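Lipopolysaccharide heptosyltransferase 2 (Escherichia coli, PDB 1PSW) catalyses the transfer of the second heptose, from ADP-L-glycero-beta-D-manno-heptose to the heptosyl-Kdo2-lipid A acceptor, in building the core oligosaccharide of lipopolysaccharide. Local coordinates at residues Thr106-Glu111 / Ile136-Asp141; Lys125-Leu130 / Met145-Asp150. All blocks are in the same frame, centred on the assembly; numbering follows the deposited sequence.

Contact 1 of 2, residues Thr106-Glu111 / Ile136-Asp141; sequences TGWRGE and IALAYD
At the C-terminal end of strand 104-108, next to the outermost strand of the N-terminal parallel sheet, Trp108 receives Leu138 from the type I turn Ala137-Tyr140. The leucine branch CD2 sits over one face of the indole, 3.7 Å from the centroid of its five-membered ring and 23° off the normal, a CH-pi contact shifted toward the rim. Its nearest ring atom is Trp108 NE1, 3.5 Å from Leu138 CD2; the other branch, Leu138 CD1, lies 4.0 Å from Trp108 CD1, so both branches lie on one side of the indole, near its five-membered ring. Trp108 CG stands beside its own backbone N and anti to the carbonyl carbon (chi1 -64°). Trp108 NE1 donates to Arg134 O of helix 131-137, a bond that satisfies the polar atom and limits rotation of the ring. Farther along the indole, Trp108 CZ2 meets the methyl Ala137 CB at 4.1 Å. The sheet belongs to the N-terminal of the two Rossmann-like domains of the GT-B fold, each with a six-stranded parallel sheet of strand order 3-2-1-4-5-6; this contact packs the turn against the fifth strand. Within the turn Tyr140 N donates to Ala137 O over 3.1 Å, and Leu138 projects from it toward the strand. The same CD2 reaches Gly107 CA at 4.3 Å and Thr106 CG2 at 4.2 Å. Thr106 thereby gives its methyl to the buried apolar patch, while its OG1 is hydrogen-bonded to Asp119 OD2 at the start of strand 119-121. Arg121 of that strand touches both Trp108 and Leu138.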
loop_
_atom_site.group_PDB
_atom_site.type_symbol
_atom_site.label_atom_id
_atom_site.label_comp_id
_atom_site.label_asym_id
_atom_site.label_seq_id
_atom_site.Cartn_x
_atom_site.Cartn_y
_atom_site.Cartn_z
ATOM N N THR A 106 -14.720 1.474 -17.810
ATOM C CA THR A 106 -13.796 2.610 -17.740
ATOM C C THR A 106 -12.368 2.278 -17.308
ATOM O O THR A 106 -12.139 1.340 -16.548
ATOM C CB THR A 106 -14.328 3.674 -16.762
ATOM O OG1 THR A 106 -15.696 3.969 -17.072
ATOM C CG2 THR A 106 -13.497 4.949 -16.857
ATOM N N GLY A 107 -11.417 3.078 -17.785
ATOM C CA GLY A 107 -10.023 2.882 -17.432
ATOM C C GLY A 107 -9.092 3.690 -18.312
ATOM O O GLY A 107 -9.483 4.123 -19.396
ATOM N N TRP A 108 -7.866 3.921 -17.850
ATOM C CA TRP A 108 -6.915 4.669 -18.664
ATOM C C TRP A 108 -6.535 3.779 -19.840
ATOM O O TRP A 108 -6.589 2.556 -19.743
ATOM C CB TRP A 108 -5.675 5.051 -17.853
ATOM C CG TRP A 108 -5.992 5.992 -16.732
ATOM C CD1 TRP A 108 -6.199 5.672 -15.420
ATOM C CD2 TRP A 108 -6.192 7.410 -16.837
ATOM N NE1 TRP A 108 -6.515 6.803 -14.700
ATOM C CE2 TRP A 108 -6.518 7.881 -15.546
ATOM C CE3 TRP A 108 -6.126 8.328 -17.898
ATOM C CZ2 TRP A 108 -6.781 9.226 -15.284
ATOM C CZ3 TRP A 108 -6.386 9.672 -17.635
ATOM C CH2 TRP A 108 -6.710 10.105 -16.337
ATOM N N ARG A 109 -6.163 4.395 -20.952
ATOM C CA ARG A 109 -5.806 3.650 -22.153
ATOM C C ARG A 109 -4.842 2.490 -21.914
ATOM O O ARG A 109 -5.054 1.396 -22.432
ATOM C CB ARG A 109 -5.234 4.602 -23.204
ATOM C CG ARG A 109 -5.040 3.974 -24.572
ATOM C CD ARG A 109 -4.764 5.039 -25.620
ATOM N NE ARG A 109 -3.534 5.780 -25.354
ATOM C CZ ARG A 109 -3.129 6.824 -26.070
ATOM N NH1 ARG A 109 -3.860 7.246 -27.092
ATOM N NH2 ARG A 109 -1.995 7.442 -25.768
ATOM N N GLY A 110 -3.791 2.716 -21.133
ATOM C CA GLY A 110 -2.838 1.649 -20.869
ATOM C C GLY A 110 -2.288 1.039 -22.148
ATOM O O GLY A 110 -1.802 1.761 -23.015
ATOM N N GLU A 111 -2.366 -0.286 -22.274
ATOM C CA GLU A 111 -1.871 -0.968 -23.468
ATOM C C GLU A 111 -2.900 -0.968 -24.591
ATOM O O GLU A 111 -3.366 -2.026 -25.015
ATOM C CB GLU A 111 -1.497 -2.416 -23.155
ATOM C CG GLU A 111 -0.549 -2.594 -21.991
ATOM C CD GLU A 111 0.002 -4.009 -21.910
ATOM O OE1 GLU A 111 -0.757 -4.967 -22.184
ATOM O OE2 GLU A 111 1.191 -4.162 -21.557
ATOM N N ILE A 136 -8.667 8.452 -8.721
ATOM C CA ILE A 136 -9.829 9.253 -8.374
ATOM C C ILE A 136 -10.531 9.817 -9.610
ATOM O O ILE A 136 -11.752 9.813 -9.684
ATOM C CB ILE A 136 -9.431 10.414 -7.427
ATOM C CG1 ILE A 136 -9.081 9.856 -6.042
ATOM C CG2 ILE A 136 -10.550 11.438 -7.350
ATOM C CD1 ILE A 136 -8.521 10.892 -5.063
ATOM N N ALA A 137 -9.756 10.298 -10.577
ATOM C CA ALA A 137 -10.313 10.873 -11.800
ATOM C C ALA A 137 -11.271 9.939 -12.547
ATOM O O ALA A 137 -12.189 10.404 -13.234
ATOM C CB ALA A 137 -9.190 11.299 -12.733
ATOM N N LEU A 138 -11.066 8.631 -12.421
ATOM C CA LEU A 138 -11.920 7.672 -13.122
ATOM C C LEU A 138 -13.370 7.656 -12.653
ATOM O O LEU A 138 -14.254 7.196 -13.374
ATOM C CB LEU A 138 -11.340 6.262 -13.013
ATOM C CG LEU A 138 -9.947 6.052 -13.613
ATOM C CD1 LEU A 138 -9.552 4.593 -13.438
ATOM C CD2 LEU A 138 -9.933 6.437 -15.092
ATOM N N ALA A 139 -13.615 8.160 -11.448
ATOM C CA ALA A 139 -14.963 8.193 -10.898
ATOM C C ALA A 139 -15.783 9.329 -11.502
ATOM O O ALA A 139 -16.981 9.442 -11.244
ATOM C CB ALA A 139 -14.904 8.345 -9.380
ATOM N N TYR A 140 -15.138 10.174 -12.298
ATOM C CA TYR A 140 -15.827 11.296 -12.923
ATOM C C TYR A 140 -15.998 11.094 -14.421
ATOM O O TYR A 140 -15.273 10.311 -15.044
ATOM C CB TYR A 140 -15.061 12.593 -12.642
ATOM C CG TYR A 140 -15.029 12.933 -11.169
ATOM C CD1 TYR A 140 -16.128 13.520 -10.546
ATOM C CD2 TYR A 140 -13.920 12.615 -10.384
ATOM C CE1 TYR A 140 -16.124 13.780 -9.173
ATOM C CE2 TYR A 140 -13.906 12.870 -9.015
ATOM C CZ TYR A 140 -15.009 13.452 -8.418
ATOM O OH TYR A 140 -14.975 13.714 -7.068
ATOM N N ASP A 141 -16.965 11.799 -15.002
ATOM C CA ASP A 141 -17.230 11.688 -16.434
ATOM C C ASP A 141 -16.019 12.126 -17.250
ATOM O O ASP A 141 -15.305 13.051 -16.872
ATOM C CB ASP A 141 -18.451 12.526 -16.816
ATOM C CG ASP A 141 -19.715 12.065 -16.113
ATOM O OD1 ASP A 141 -20.038 10.861 -16.195
ATOM O OD2 ASP A 141 -20.387 12.909 -15.480
#

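Contact 2 of 2, residues Lys125-Leu130 / Met145-Asp150; sequences KEAWPL and MRTAQD
Trp128 lays one face of its indole over the peptide joining Thr147 to Ala148, with Thr147 C 3.5 Å above the ring plane and Ala148 N at much the same height, both toward the rim. Trp128 CG stands anti to the carbonyl carbon, beside the backbone N (chi1 -49°). Trp128 CH2 reaches Thr147 O at 3.3 Å, and at the ring edge the same carbon meets CB of Met145, a selenomethionine, at 3.4 Å, the two side chains crossing at about a right angle. Ala148 CB packs on Trp128 CE3 at 3.9 Å. The same Ala148 N donates to Ala127 O over 3.0 Å, a bond of 149° at the hydrogen that arrives almost along the C=O axis. Thr147 CA approaches that same oxygen at 3.5 Å in a CA-H...O contact, while Ala127 CB lies 3.4 Å from Arg146 O. An alanine in place of Trp128 would probably leave a gap under this peptide and strip Met145 CB of its aromatic neighbour. One shell out, Trp128 O accepts from Arg134 NE and Ala127 N donates to Asp124 OD1; Leu123 and Leu151 also touch the indole. Within 145-150, Asp150 N donates to Thr147 O at the 3-10 segment 148-150. Both polar atoms of the Thr147-Ala148 peptide are thus satisfied by backbone partners, which leaves its flat face to pack on the indole by dispersion.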
loop_
_atom_site.group_PDB
_atom_site.type_symbol
_atom_site.label_atom_id
_atom_site.label_comp_id
_atom_site.label_asym_id
_atom_site.label_seq_id
_atom_site.Cartn_x
_atom_site.Cartn_y
_atom_site.Cartn_z
ATOM N N LYS A 125 0.396 12.584 -18.377
ATOM C CA LYS A 125 1.215 12.478 -17.172
ATOM C C LYS A 125 1.477 13.788 -16.436
ATOM O O LYS A 125 1.559 13.809 -15.206
ATOM C CB LYS A 125 2.544 11.796 -17.503
ATOM C CG LYS A 125 2.369 10.357 -17.964
ATOM C CD LYS A 125 3.692 9.626 -18.100
ATOM C CE LYS A 125 3.452 8.157 -18.421
ATOM N NZ LYS A 125 4.705 7.353 -18.391
ATOM N N GLU A 126 1.602 14.877 -17.183
ATOM C CA GLU A 126 1.856 16.176 -16.578
ATOM C C GLU A 126 0.598 16.764 -15.955
ATOM O O GLU A 126 0.675 17.574 -15.032
ATOM C CB GLU A 126 2.423 17.141 -17.618
ATOM C CG GLU A 126 3.768 16.705 -18.182
ATOM C CD GLU A 126 4.437 17.771 -19.030
ATOM O OE1 GLU A 126 3.837 18.191 -20.042
ATOM O OE2 GLU A 126 5.564 18.187 -18.683
ATOM N N ALA A 127 -0.560 16.355 -16.461
ATOM C CA ALA A 127 -1.831 16.850 -15.943
ATOM C C ALA A 127 -2.288 16.082 -14.702
ATOM O O ALA A 127 -3.126 16.563 -13.938
ATOM C CB ALA A 127 -2.899 16.773 -17.035
ATOM N N TRP A 128 -1.735 14.885 -14.517
ATOM C CA TRP A 128 -2.061 14.022 -13.371
ATOM C C TRP A 128 -0.760 13.445 -12.819
ATOM O O TRP A 128 -0.434 12.288 -13.069
ATOM C CB TRP A 128 -2.973 12.874 -13.808
ATOM C CG TRP A 128 -4.145 13.330 -14.608
ATOM C CD1 TRP A 128 -4.199 13.496 -15.964
ATOM C CD2 TRP A 128 -5.415 13.745 -14.103
ATOM N NE1 TRP A 128 -5.423 13.991 -16.333
ATOM C CE2 TRP A 128 -6.190 14.158 -15.210
ATOM C CE3 TRP A 128 -5.974 13.817 -12.820
ATOM C CZ2 TRP A 128 -7.499 14.632 -15.073
ATOM C CZ3 TRP A 128 -7.274 14.290 -12.685
ATOM C CH2 TRP A 128 -8.020 14.692 -13.805
ATOM N N PRO A 129 -0.009 14.246 -12.044
ATOM C CA PRO A 129 1.272 13.838 -11.453
ATOM C C PRO A 129 1.224 12.750 -10.381
ATOM O O PRO A 129 2.194 12.008 -10.213
ATOM C CB PRO A 129 1.828 15.150 -10.913
ATOM C CG PRO A 129 0.592 15.880 -10.501
ATOM C CD PRO A 129 -0.352 15.627 -11.653
ATOM N N LEU A 130 0.110 12.641 -9.666
ATOM C CA LEU A 130 -0.004 11.638 -8.609
ATOM C C LEU A 130 -0.874 10.454 -9.003
ATOM O O LEU A 130 -1.904 10.626 -9.638
ATOM C CB LEU A 130 -0.573 12.285 -7.339
ATOM C CG LEU A 130 0.224 13.469 -6.772
ATOM C CD1 LEU A 130 -0.409 13.947 -5.470
ATOM C CD2 LEU A 130 1.661 13.042 -6.539
HETATM N N MSE A 145 -12.806 16.372 -16.364
HETATM C CA MSE A 145 -11.509 16.622 -15.744
HETATM C C MSE A 145 -10.381 16.647 -16.779
HETATM O O MSE A 145 -10.181 15.676 -17.509
HETATM C CB MSE A 145 -11.195 15.539 -14.699
HETATM C CG MSE A 145 -12.301 15.228 -13.677
HETATM SE SE MSE A 145 -12.944 16.757 -12.660
HETATM C CE MSE A 145 -14.776 16.193 -12.373
ATOM N N ARG A 146 -9.648 17.755 -16.841
ATOM C CA ARG A 146 -8.526 17.879 -17.767
ATOM C C ARG A 146 -7.227 17.791 -16.983
ATOM O O ARG A 146 -6.224 17.288 -17.485
ATOM C CB ARG A 146 -8.591 19.206 -18.522
ATOM C CG ARG A 146 -8.681 20.409 -17.622
ATOM C CD ARG A 146 -8.900 21.686 -18.407
ATOM N NE ARG A 146 -9.342 22.766 -17.529
ATOM C CZ ARG A 146 -10.494 22.759 -16.865
ATOM N NH1 ARG A 146 -11.324 21.729 -16.983
ATOM N NH2 ARG A 146 -10.812 23.778 -16.078
ATOM N N THR A 147 -7.251 18.289 -15.749
ATOM C CA THR A 147 -6.080 18.243 -14.874
ATOM C C THR A 147 -6.543 17.899 -13.462
ATOM O O THR A 147 -7.733 17.958 -13.167
ATOM C CB THR A 147 -5.322 19.596 -14.830
ATOM O OG1 THR A 147 -6.087 20.554 -14.091
ATOM C CG2 THR A 147 -5.088 20.123 -16.238
ATOM N N ALA A 148 -5.601 17.548 -12.596
ATOM C CA ALA A 148 -5.922 17.188 -11.224
ATOM C C ALA A 148 -6.540 18.349 -10.462
ATOM O O ALA A 148 -7.235 18.141 -9.467
ATOM C CB ALA A 148 -4.666 16.691 -10.506
ATOM N N GLN A 149 -6.298 19.572 -10.920
ATOM C CA GLN A 149 -6.849 20.742 -10.246
ATOM C C GLN A 149 -8.369 20.794 -10.356
ATOM O O GLN A 149 -9.020 21.446 -9.544
ATOM C CB GLN A 149 -6.238 22.021 -10.823
ATOM C CG GLN A 149 -6.765 23.317 -10.201
ATOM C CD GLN A 149 -6.645 23.345 -8.681
ATOM O OE1 GLN A 149 -5.594 23.018 -8.122
ATOM N NE2 GLN A 149 -7.720 23.752 -8.005
ATOM N N ASP A 150 -8.933 20.115 -11.353
ATOM C CA ASP A 150 -10.383 20.098 -11.522
ATOM C C ASP A 150 -11.083 19.147 -10.560
ATOM O O ASP A 150 -12.299 19.214 -10.392
ATOM C CB ASP A 150 -10.767 19.708 -12.948
ATOM C CG ASP A 150 -10.312 20.722 -13.969
ATOM O OD1 ASP A 150 -10.280 21.926 -13.635
ATOM O OD2 ASP A 150 -9.999 20.311 -15.100
#

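How the contacts relate
From the N terminus, the chain passes 106-111, then strand 119-121, then 125-130, helix 131-137, segment 136-141 and finally 145-150. Contact 1 closes a loop with 24 residues between its segments, including that edge strand; contact 2 closes one of 14 that holds the whole of helix 131-137. The segments alternate, so the two loops cross. The contacts also meet directly: Trp108 and Trp128 pack edge-to-face, Ala137 CB touches Trp128 CZ3 at 3.6 Å, and Tyr140 packs on Met145. Together they tie the fifth strand of the N-terminal sheet, helix 131-137 and the loops on both sides of it.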